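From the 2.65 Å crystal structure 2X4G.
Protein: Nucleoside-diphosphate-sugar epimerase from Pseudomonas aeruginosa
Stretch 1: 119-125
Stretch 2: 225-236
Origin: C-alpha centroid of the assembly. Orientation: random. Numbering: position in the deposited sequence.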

# COMPACT_ATOMS: atom_id res chain seq x y z
N PRO A 119 -33.94 -6.61 -23.98
CA PRO A 119 -34.86 -7.48 -23.25
C PRO A 119 -34.22 -8.31 -22.15
O PRO A 119 -34.94 -8.81 -21.30
N ARG A 120 -32.90 -8.43 -22.17
CA ARG A 120 -32.20 -9.48 -21.44
C ARG A 120 -30.78 -8.98 -21.10
O ARG A 120 -29.99 -8.72 -22.01
N ILE A 121 -30.48 -8.79 -19.82
CA ILE A 121 -29.19 -8.21 -19.39
C ILE A 121 -28.55 -9.08 -18.31
O ILE A 121 -29.18 -9.37 -17.30
N LEU A 122 -27.31 -9.51 -18.51
CA LEU A 122 -26.58 -10.26 -17.48
C LEU A 122 -25.40 -9.42 -17.05
O LEU A 122 -24.60 -8.97 -17.89
N TYR A 123 -25.30 -9.22 -15.74
CA TYR A 123 -24.24 -8.45 -15.15
C TYR A 123 -23.31 -9.43 -14.47
O TYR A 123 -23.76 -10.33 -13.76
N VAL A 124 -22.01 -9.28 -14.68
CA VAL A 124 -21.05 -10.22 -14.11
C VAL A 124 -20.62 -9.74 -12.75
O VAL A 124 -19.90 -8.74 -12.63
N GLY A 125 -21.07 -10.45 -11.72
CA GLY A 125 -20.73 -10.12 -10.34
C GLY A 125 -19.58 -10.90 -9.70
O GLY A 125 -18.82 -11.61 -10.38
N GLY A 225 -21.37 -20.65 -19.15
CA GLY A 225 -22.25 -20.38 -18.03
C GLY A 225 -22.87 -19.01 -18.10
O GLY A 225 -24.02 -18.84 -17.76
N LEU A 226 -22.10 -18.02 -18.52
CA LEU A 226 -22.64 -16.67 -18.66
C LEU A 226 -23.74 -16.65 -19.72
O LEU A 226 -24.85 -16.17 -19.45
N LEU A 227 -23.45 -17.19 -20.90
CA LEU A 227 -24.46 -17.27 -21.96
C LEU A 227 -25.72 -17.96 -21.43
O LEU A 227 -26.84 -17.53 -21.72
N MET A 228 -25.53 -19.01 -20.63
CA MET A 228 -26.64 -19.78 -20.14
C MET A 228 -27.47 -19.01 -19.12
O MET A 228 -28.69 -19.14 -19.09
N ALA A 229 -26.83 -18.23 -18.26
CA ALA A 229 -27.56 -17.38 -17.33
C ALA A 229 -28.36 -16.38 -18.11
O ALA A 229 -29.51 -16.14 -17.78
N LEU A 230 -27.74 -15.81 -19.15
CA LEU A 230 -28.34 -14.73 -19.93
C LEU A 230 -29.61 -15.24 -20.59
O LEU A 230 -30.64 -14.59 -20.49
N GLU A 231 -29.54 -16.42 -21.21
CA GLU A 231 -30.69 -16.98 -21.90
C GLU A 231 -31.72 -17.54 -20.94
O GLU A 231 -32.90 -17.49 -21.25
N ARG A 232 -31.29 -18.06 -19.78
CA ARG A 232 -32.15 -18.93 -18.94
C ARG A 232 -32.39 -18.52 -17.50
O ARG A 232 -33.30 -19.03 -16.88
N GLY A 233 -31.60 -17.61 -16.96
CA GLY A 233 -31.80 -17.19 -15.57
C GLY A 233 -33.11 -16.48 -15.30
O GLY A 233 -33.69 -15.85 -16.19
N ARG A 234 -33.60 -16.58 -14.07
CA ARG A 234 -34.71 -15.76 -13.63
C ARG A 234 -34.24 -14.32 -13.35
O ARG A 234 -33.19 -14.07 -12.74
N ILE A 235 -35.03 -13.37 -13.83
CA ILE A 235 -34.75 -11.95 -13.75
C ILE A 235 -34.57 -11.61 -12.28
O ILE A 235 -35.38 -11.98 -11.47
N GLY A 236 -33.47 -10.95 -11.95
CA GLY A 236 -33.22 -10.55 -10.57
C GLY A 236 -32.53 -11.58 -9.69
O GLY A 236 -32.29 -11.31 -8.52

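Strand 121-124 lies against helix 225-232 with their axes 7.9 Å apart at closest approach and their N-to-C directions 141° apart, so the two run roughly antiparallel. Alternation along the strand decides which side chains meet the helix: Leu122 points toward it, whereas Ile121 and Tyr123 point away. Just before the strand, Arg120 also points toward the second stretch, and its polar end meets the place where the helix finishes.

The apolar contact is centred on Leu122, buried and in the t, p rotamer (chi1 177°, chi2 80°). Its branched end reaches two positions on the helix at once: Leu122 CD1 lies 3.6 Å from Ala229 CB, and Leu122 CD2 lies 3.8 Å from Leu226 CD2. Leu122 CB packs 3.8 Å from Leu230 CD1. Leu226 (m, t) and Leu230 (t, p) both leave the helix sideways, but their ends come nearer to the strand, and leucine's branched end, which carries two methyls beyond CG, suits this reach. Ala229 offers just a methyl group, which lets the strand leucine approach closely. The CA atoms of Leu122 and Leu230 are 5.4 Å apart, the nearest such pair in the register. At the far end of the strand Val124, chi1 t, points sideways and makes a looser contact, with Val124 CG2 4.2 Å from Leu226 CD2.

The polar contact belongs to Arg120. Its chi1 of -149° lies between wells, followed by p and t for chi2 and chi3, and the chain, bent at chi2, carries the guanidinium to backbone carbonyls around the helix C-terminus. Arg120 NE donates a nearly straight hydrogen bond to Leu230 O (2.7 Å, 175°). From Arg120 NH2 a very short one runs to Gly233 O (2.4 Å, 145°), while Arg120 NH2 also makes a weak bond to Leu230 O at 3.4 Å. Both acceptors lie at the guanidinium edge, near its plane, where the N-H groups point. Leu230 O, near the end of the helix, receives no backbone amide from within the stretch, and Gly233 O lies just beyond the helix; an arginine, with several donors on one rigid group, can bond to both. Its aliphatic part contributes too: Arg120 CG is 4.2 Å from Leu230 CD1.

Gly233, the first residue to leave helical phi/psi, fits this turn because a CB would clash with Ala229 O, at 2.9 Å. Beyond it, Ile235 (m, p) starts sideways but brings Ile235 CD1 to 3.9 Å from Arg120 NH1, a van der Waals contact at the guanidinium edge.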

# COMPACT_ATOMS: atom_id res chain seq x y z
CB PRO A 119 -35.42 -8.41 -24.33
CG PRO A 119 -34.55 -8.25 -25.53
CD PRO A 119 -33.48 -7.23 -25.23
CB ARG A 120 -32.16 -10.67 -22.39
CG ARG A 120 -32.17 -12.04 -21.80
CD ARG A 120 -33.45 -12.45 -21.07
NE ARG A 120 -33.07 -13.52 -20.15
CZ ARG A 120 -33.78 -13.95 -19.12
NH1 ARG A 120 -34.99 -13.46 -18.86
NH2 ARG A 120 -33.27 -14.92 -18.36
CB ILE A 121 -29.37 -6.77 -18.80
CG1 ILE A 121 -29.98 -5.80 -19.81
CG2 ILE A 121 -28.05 -6.19 -18.35
CD1 ILE A 121 -31.00 -4.83 -19.19
CB LEU A 122 -26.09 -11.62 -17.99
CG LEU A 122 -25.25 -12.43 -16.99
CD1 LEU A 122 -26.13 -13.14 -15.98
CD2 LEU A 122 -24.41 -13.44 -17.71
CB TYR A 123 -24.80 -7.44 -14.14
CG TYR A 123 -23.73 -6.91 -13.26
CD1 TYR A 123 -23.50 -7.47 -12.02
CD2 TYR A 123 -22.89 -5.90 -13.69
CE1 TYR A 123 -22.48 -7.02 -11.20
CE2 TYR A 123 -21.86 -5.45 -12.89
CZ TYR A 123 -21.66 -6.02 -11.65
OH TYR A 123 -20.65 -5.59 -10.84
CB VAL A 124 -19.83 -10.42 -15.01
CG1 VAL A 124 -18.95 -11.51 -14.43
CG2 VAL A 124 -20.28 -10.81 -16.39
CB LEU A 226 -21.54 -15.65 -19.01
CG LEU A 226 -20.46 -15.37 -17.97
CD1 LEU A 226 -19.49 -14.35 -18.50
CD2 LEU A 226 -21.08 -14.89 -16.70
CB LEU A 227 -23.94 -18.04 -23.18
CG LEU A 227 -24.93 -18.32 -24.34
CD1 LEU A 227 -25.35 -17.02 -24.94
CD2 LEU A 227 -24.32 -19.22 -25.40
CB MET A 228 -26.16 -21.09 -19.52
CG MET A 228 -25.79 -22.17 -20.53
SD MET A 228 -25.49 -23.73 -19.69
CE MET A 228 -23.91 -24.17 -20.42
CB ALA A 229 -26.61 -16.65 -16.39
CB LEU A 230 -27.37 -14.19 -20.99
CG LEU A 230 -27.83 -13.10 -21.97
CD1 LEU A 230 -27.96 -11.77 -21.30
CD2 LEU A 230 -26.86 -12.97 -23.12
CB GLU A 231 -30.28 -18.08 -22.89
CG GLU A 231 -29.45 -17.58 -24.07
CD GLU A 231 -29.38 -18.59 -25.21
OE1 GLU A 231 -28.62 -19.58 -25.11
OE2 GLU A 231 -30.08 -18.39 -26.23
CB ARG A 232 -31.61 -20.35 -18.90
CG ARG A 232 -31.68 -21.06 -20.23
CD ARG A 232 -31.06 -22.45 -20.17
NE ARG A 232 -30.61 -22.86 -21.50
CZ ARG A 232 -29.77 -23.88 -21.74
NH1 ARG A 232 -29.27 -24.61 -20.76
NH2 ARG A 232 -29.44 -24.16 -23.00
CB ARG A 234 -35.40 -16.35 -12.39
CG ARG A 234 -35.94 -17.78 -12.60
CD ARG A 234 -36.98 -18.21 -11.55
NE ARG A 234 -36.70 -17.68 -10.20
CZ ARG A 234 -35.83 -18.20 -9.32
NH1 ARG A 234 -35.68 -17.63 -8.14
NH2 ARG A 234 -35.11 -19.28 -9.61
CB ILE A 235 -35.93 -11.09 -14.35
CG1 ILE A 235 -36.37 -11.59 -15.77
CG2 ILE A 235 -35.56 -9.61 -14.39
CD1 ILE A 235 -37.29 -13.00 -15.80